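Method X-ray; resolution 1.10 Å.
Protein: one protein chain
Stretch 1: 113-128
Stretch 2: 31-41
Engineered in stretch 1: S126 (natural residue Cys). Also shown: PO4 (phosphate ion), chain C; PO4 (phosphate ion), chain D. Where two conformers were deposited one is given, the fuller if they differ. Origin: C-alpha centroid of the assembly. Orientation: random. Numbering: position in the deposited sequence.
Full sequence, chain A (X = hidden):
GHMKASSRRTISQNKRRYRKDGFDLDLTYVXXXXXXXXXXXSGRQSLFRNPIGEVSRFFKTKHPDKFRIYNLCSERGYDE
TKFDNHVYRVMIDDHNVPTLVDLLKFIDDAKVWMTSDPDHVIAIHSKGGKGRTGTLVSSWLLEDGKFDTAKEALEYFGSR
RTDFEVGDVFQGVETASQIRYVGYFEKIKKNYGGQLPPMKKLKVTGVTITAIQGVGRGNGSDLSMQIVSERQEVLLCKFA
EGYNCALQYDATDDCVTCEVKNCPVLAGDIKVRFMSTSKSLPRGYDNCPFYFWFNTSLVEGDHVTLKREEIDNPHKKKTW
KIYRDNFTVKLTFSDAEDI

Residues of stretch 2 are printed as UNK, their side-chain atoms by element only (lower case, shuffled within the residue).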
# COMPACT_ATOMS: atom_id res chain seq x y z
N TRP A 113 -0.36 14.21 -18.90
CA TRP A 113 0.74 13.76 -19.73
C TRP A 113 0.26 12.85 -20.85
O TRP A 113 0.66 13.01 -22.01
CB TRP A 113 1.77 13.07 -18.85
CG TRP A 113 2.81 12.33 -19.63
CD1 TRP A 113 2.95 10.98 -19.68
CD2 TRP A 113 3.85 12.88 -20.43
NE1 TRP A 113 3.99 10.65 -20.47
CE2 TRP A 113 4.56 11.79 -20.98
CE3 TRP A 113 4.22 14.19 -20.78
CZ2 TRP A 113 5.65 11.96 -21.82
CZ3 TRP A 113 5.31 14.35 -21.63
CH2 TRP A 113 6.01 13.24 -22.13
N MET A 114 -0.59 11.88 -20.53
CA MET A 114 -0.99 10.89 -21.50
C MET A 114 -1.97 11.47 -22.53
O MET A 114 -1.93 11.12 -23.70
CB MET A 114 -1.53 9.64 -20.81
CG MET A 114 -0.44 8.91 -19.99
SD MET A 114 0.79 8.16 -21.04
CE MET A 114 0.16 6.53 -21.03
N THR A 115 -2.81 12.41 -22.12
CA THR A 115 -3.84 12.86 -23.05
C THR A 115 -3.23 13.66 -24.19
O THR A 115 -3.81 13.75 -25.27
CB THR A 115 -4.84 13.73 -22.28
OG1 THR A 115 -5.43 12.97 -21.23
CG2 THR A 115 -5.96 14.16 -23.16
N SER A 116 -2.06 14.23 -23.96
CA SER A 116 -1.48 15.14 -24.93
C SER A 116 -0.89 14.46 -26.18
O SER A 116 -0.69 15.14 -27.18
CB SER A 116 -0.45 16.05 -24.27
OG SER A 116 0.65 15.30 -23.78
N ASP A 117 -0.64 13.15 -26.15
CA ASP A 117 0.01 12.46 -27.28
C ASP A 117 -0.22 10.96 -27.12
O ASP A 117 0.11 10.41 -26.08
CB ASP A 117 1.50 12.84 -27.25
CG ASP A 117 2.35 12.24 -28.36
OD1 ASP A 117 3.40 12.87 -28.64
OD2 ASP A 117 2.07 11.15 -28.91
N PRO A 118 -0.81 10.28 -28.13
CA PRO A 118 -1.13 8.84 -27.97
C PRO A 118 0.11 7.94 -27.86
O PRO A 118 -0.02 6.76 -27.47
CB PRO A 118 -1.91 8.52 -29.24
CG PRO A 118 -1.34 9.49 -30.23
CD PRO A 118 -1.19 10.77 -29.47
N ASP A 119 1.28 8.48 -28.22
CA ASP A 119 2.52 7.72 -28.10
C ASP A 119 3.27 8.00 -26.80
O ASP A 119 4.36 7.46 -26.59
CB ASP A 119 3.44 7.97 -29.30
CG ASP A 119 2.77 7.62 -30.63
OD1 ASP A 119 2.94 8.38 -31.61
OD2 ASP A 119 2.09 6.59 -30.70
N HIS A 120 2.72 8.84 -25.91
CA HIS A 120 3.34 9.03 -24.61
C HIS A 120 3.29 7.74 -23.80
O HIS A 120 2.32 6.98 -23.86
CB HIS A 120 2.68 10.18 -23.89
CG HIS A 120 3.20 11.51 -24.32
ND1 HIS A 120 2.74 12.70 -23.79
CD2 HIS A 120 4.14 11.85 -25.23
CE1 HIS A 120 3.38 13.71 -24.36
NE2 HIS A 120 4.24 13.21 -25.23
N VAL A 121 4.35 7.52 -23.02
CA VAL A 121 4.39 6.41 -22.09
C VAL A 121 4.67 6.91 -20.68
O VAL A 121 5.28 7.98 -20.47
CB VAL A 121 5.42 5.31 -22.50
CG1 VAL A 121 5.19 4.88 -23.94
CG2 VAL A 121 6.86 5.73 -22.29
N ILE A 122 4.25 6.09 -19.72
CA ILE A 122 4.61 6.27 -18.33
C ILE A 122 5.34 5.03 -17.87
O ILE A 122 4.98 3.91 -18.21
CB ILE A 122 3.38 6.58 -17.43
CG1 ILE A 122 2.32 5.47 -17.44
CG2 ILE A 122 2.79 7.93 -17.82
CD1 ILE A 122 1.07 5.80 -16.60
N ALA A 123 6.39 5.26 -17.07
CA ALA A 123 7.17 4.17 -16.48
C ALA A 123 7.17 4.36 -14.98
O ALA A 123 7.72 5.36 -14.48
CB ALA A 123 8.58 4.12 -17.05
N ILE A 124 6.53 3.44 -14.29
CA ILE A 124 6.34 3.50 -12.85
C ILE A 124 7.31 2.53 -12.20
O ILE A 124 7.39 1.37 -12.60
CB ILE A 124 4.88 3.20 -12.50
CG1 ILE A 124 3.96 4.23 -13.20
CG2 ILE A 124 4.67 3.21 -11.00
CD1 ILE A 124 2.49 3.90 -13.20
N HIS A 125 8.06 3.02 -11.22
CA HIS A 125 8.98 2.16 -10.50
C HIS A 125 8.92 2.39 -9.03
O HIS A 125 8.55 3.47 -8.54
CB HIS A 125 10.43 2.26 -11.01
CG HIS A 125 11.19 3.45 -10.51
ND1 HIS A 125 11.78 3.49 -9.26
CD2 HIS A 125 11.47 4.64 -11.10
CE1 HIS A 125 12.38 4.67 -9.10
NE2 HIS A 125 12.22 5.38 -10.20
N SER A 126 9.36 1.37 -8.30
CA SER A 126 9.55 1.46 -6.88
C SER A 126 10.93 0.85 -6.58
O SER A 126 11.88 1.20 -7.29
CB SER A 126 8.36 0.91 -6.11
OG SER A 126 7.92 -0.32 -6.65
N LYS A 127 11.07 -0.01 -5.57
CA LYS A 127 12.36 -0.70 -5.36
C LYS A 127 12.40 -1.91 -6.28
O LYS A 127 13.23 -1.99 -7.18
CB LYS A 127 12.54 -1.08 -3.89
CG LYS A 127 13.85 -1.75 -3.61
CD LYS A 127 14.07 -2.08 -2.13
CE LYS A 127 15.43 -2.74 -1.95
NZ LYS A 127 15.78 -3.02 -0.53
N GLY A 128 11.52 -2.87 -6.06
CA GLY A 128 11.44 -4.03 -6.91
C GLY A 128 10.44 -3.87 -8.04
O GLY A 128 10.39 -4.70 -8.93
N UNK A 31 1.25 -2.52 -20.42
CA UNK A 31 0.60 -2.31 -21.72
C UNK A 31 1.67 -1.72 -22.64
O UNK A 31 2.80 -1.51 -22.21
c UNK A 31 -1.56 -1.69 -20.51
o UNK A 31 -0.06 -0.02 -21.47
c UNK A 31 -0.57 -1.34 -21.64
N UNK A 32 1.32 -1.44 -23.89
CA UNK A 32 2.30 -0.78 -24.78
C UNK A 32 2.76 0.58 -24.27
O UNK A 32 3.81 1.03 -24.69
c UNK A 32 1.36 -1.73 -26.97
c UNK A 32 1.73 -0.50 -26.19
o UNK A 32 0.71 -1.53 -28.02
o UNK A 32 1.72 -2.86 -26.58
N UNK A 33 1.95 1.24 -23.42
CA UNK A 33 2.30 2.60 -22.98
C UNK A 33 2.47 2.75 -21.48
O UNK A 33 2.66 3.86 -21.02
n UNK A 33 0.18 3.01 -25.68
c UNK A 33 1.20 3.63 -25.01
c UNK A 33 0.36 3.15 -26.98
c UNK A 33 1.29 3.64 -23.51
c UNK A 33 2.02 4.15 -25.96
n UNK A 33 1.47 3.83 -27.18
N UNK A 34 2.42 1.63 -20.75
CA UNK A 34 2.55 1.64 -19.29
C UNK A 34 3.57 0.60 -18.90
O UNK A 34 3.36 -0.60 -19.11
c UNK A 34 1.18 1.35 -18.61
c UNK A 34 1.34 1.32 -17.10
c UNK A 34 0.13 2.36 -19.02
N UNK A 35 4.69 1.08 -18.34
CA UNK A 35 5.81 0.26 -17.96
C UNK A 35 5.90 0.17 -16.44
O UNK A 35 5.67 1.17 -15.75
c UNK A 35 7.98 1.66 -20.82
c UNK A 35 7.10 0.83 -18.57
c UNK A 35 7.09 0.66 -20.10
c UNK A 35 8.36 0.22 -17.95
N UNK A 36 6.21 -1.03 -15.93
CA UNK A 36 6.56 -1.23 -14.53
C UNK A 36 8.00 -1.71 -14.49
O UNK A 36 8.40 -2.57 -15.27
c UNK A 36 5.66 -2.27 -13.92
N UNK A 37 8.81 -1.17 -13.57
CA UNK A 37 10.23 -1.56 -13.52
C UNK A 37 10.76 -1.40 -12.10
O UNK A 37 10.10 -0.81 -11.22
c UNK A 37 11.86 3.31 -14.82
s UNK A 37 11.86 1.66 -15.55
c UNK A 37 11.06 0.74 -14.22
c UNK A 37 11.04 -0.75 -14.54
N UNK A 38 11.96 -1.93 -11.87
CA UNK A 38 12.63 -1.79 -10.59
C UNK A 38 13.43 -0.48 -10.52
O UNK A 38 13.40 0.34 -11.46
o UNK A 38 14.40 -3.19 -11.39
c UNK A 38 13.51 -3.02 -10.33
N UNK A 39 14.12 -0.27 -9.40
CA UNK A 39 14.77 1.00 -9.16
C UNK A 39 15.96 1.23 -10.12
O UNK A 39 16.79 0.33 -10.30
c UNK A 39 15.28 1.03 -7.73
c UNK A 39 14.92 4.50 -6.27
c UNK A 39 16.20 5.00 -6.34
c UNK A 39 15.63 2.41 -7.26
c UNK A 39 17.22 4.21 -6.86
c UNK A 39 14.65 3.23 -6.72
c UNK A 39 16.93 2.91 -7.33
N UNK A 40 16.07 2.43 -10.73
CA UNK A 40 17.25 2.73 -11.57
C UNK A 40 18.42 3.04 -10.65
O UNK A 40 18.48 4.11 -10.02
c UNK A 40 16.82 3.97 -12.39
c UNK A 40 15.61 4.49 -11.79
c UNK A 40 15.11 3.55 -10.72
N UNK A 41 19.36 2.10 -10.58
CA UNK A 41 20.35 2.07 -9.51
C UNK A 41 21.66 2.76 -9.88
O UNK A 41 22.01 2.88 -11.05
c UNK A 41 20.59 0.62 -9.13
o UNK A 41 19.35 0.03 -8.75
P PO4 C . 8.24 -2.43 -4.18
O1 PO4 C . 7.98 -3.14 -2.84
O2 PO4 C . 9.40 -1.48 -3.97
O3 PO4 C . 8.59 -3.49 -5.18
O4 PO4 C . 7.04 -1.70 -4.58
P PO4 D . -3.26 2.36 -25.43
O1 PO4 D . -3.52 3.80 -25.07
O2 PO4 D . -2.98 2.34 -26.92
O3 PO4 D . -2.03 1.92 -24.66
O4 PO4 D . -4.45 1.52 -25.10
O HOH W 1 2.79 4.33 -29.52

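Position 31 has two carbons and one oxygen beyond CA, the first carbon carrying both the other carbon and the oxygen: a branched hydroxyl side chain, threonine. T31 lies out of reach of stretch 1, but its OG1 accepts a hydrogen bond from N of position 33, at 3.1 Å.

Position 32 has two carbons, the second bearing two oxygens, the carboxylate of aspartate. D32 is exposed, as suits a charge, and scarcely touches stretch 1.

Position 33 has one carbon and then a five-membered ring of three carbons and two nitrogens, which has V121 CG1 at its edge and P118 O over one face: histidine. Both ring nitrogens of H33 find partners. ND1 donates to O3 of the chain D phosphate (2.7 Å), while NE2 lies 2.7 Å from the oxygen of water 1, which in turn donates to D119 OD2.

Position 34 has three carbons, forked at CB, and packs on I122. This is valine, whose beta-branching suits an extended, buried strand; V34 CG2 lies 4.1 Å from I122 CG1.

Position 35 has four carbons, forked at the first, which lies against A123, while the longer arm reaches toward V121: isoleucine, beta-branched and apolar in a buried strand. I35 CB meets A123 CB at 3.9 Å, and I35 CD1 is 4.5 Å from V121 CG2.

Position 36 has a single carbon, and its CA lies 3.3 Å from I124 O: alanine, small and apolar, as suits a buried strand.

Position 37 is an unbranched chain of two carbons, a sulfur and a carbon, its tip near A123: methionine. The flexible chain, here extended, brings M37 CE to 4.0 Å from A123 CB.

Position 38 has one carbon and one oxygen, and its CB approaches K127 O at 3.3 Å: serine, a close fit for a small residue.

Position 39 has one carbon and a six-carbon ring beside H125: phenylalanine. The flat F39 face receives the edge of the H125 ring, with planes at 87°.

Position 40 has three carbons closing onto its own N, over the H125 ring: proline. P40 CD offers a C-H to that ring, 3.5 Å from its centroid.

Position 41 has one carbon and one oxygen, out of reach: serine, whose hydroxyl suits a local bond, S41 OG donating to F39 O at 3.0 Å.

The contact is a parallel strand pairing. I122 N donates to H33 O (3.0 Å), I35 N to I122 O (2.8 Å), I124 N to I35 O (2.8 Å) and M37 N to I124 O (3.1 Å). Beyond the strands, F39 N donates to K127 O (2.9 Å). Apolar side chains line the I122, V34, I124 and A36 face; A123, I35 and M37 share the other with H125, whose ring meets F39 and P40 past the strand.

Stretch 2 (31-41) TDHVIAMSFPS
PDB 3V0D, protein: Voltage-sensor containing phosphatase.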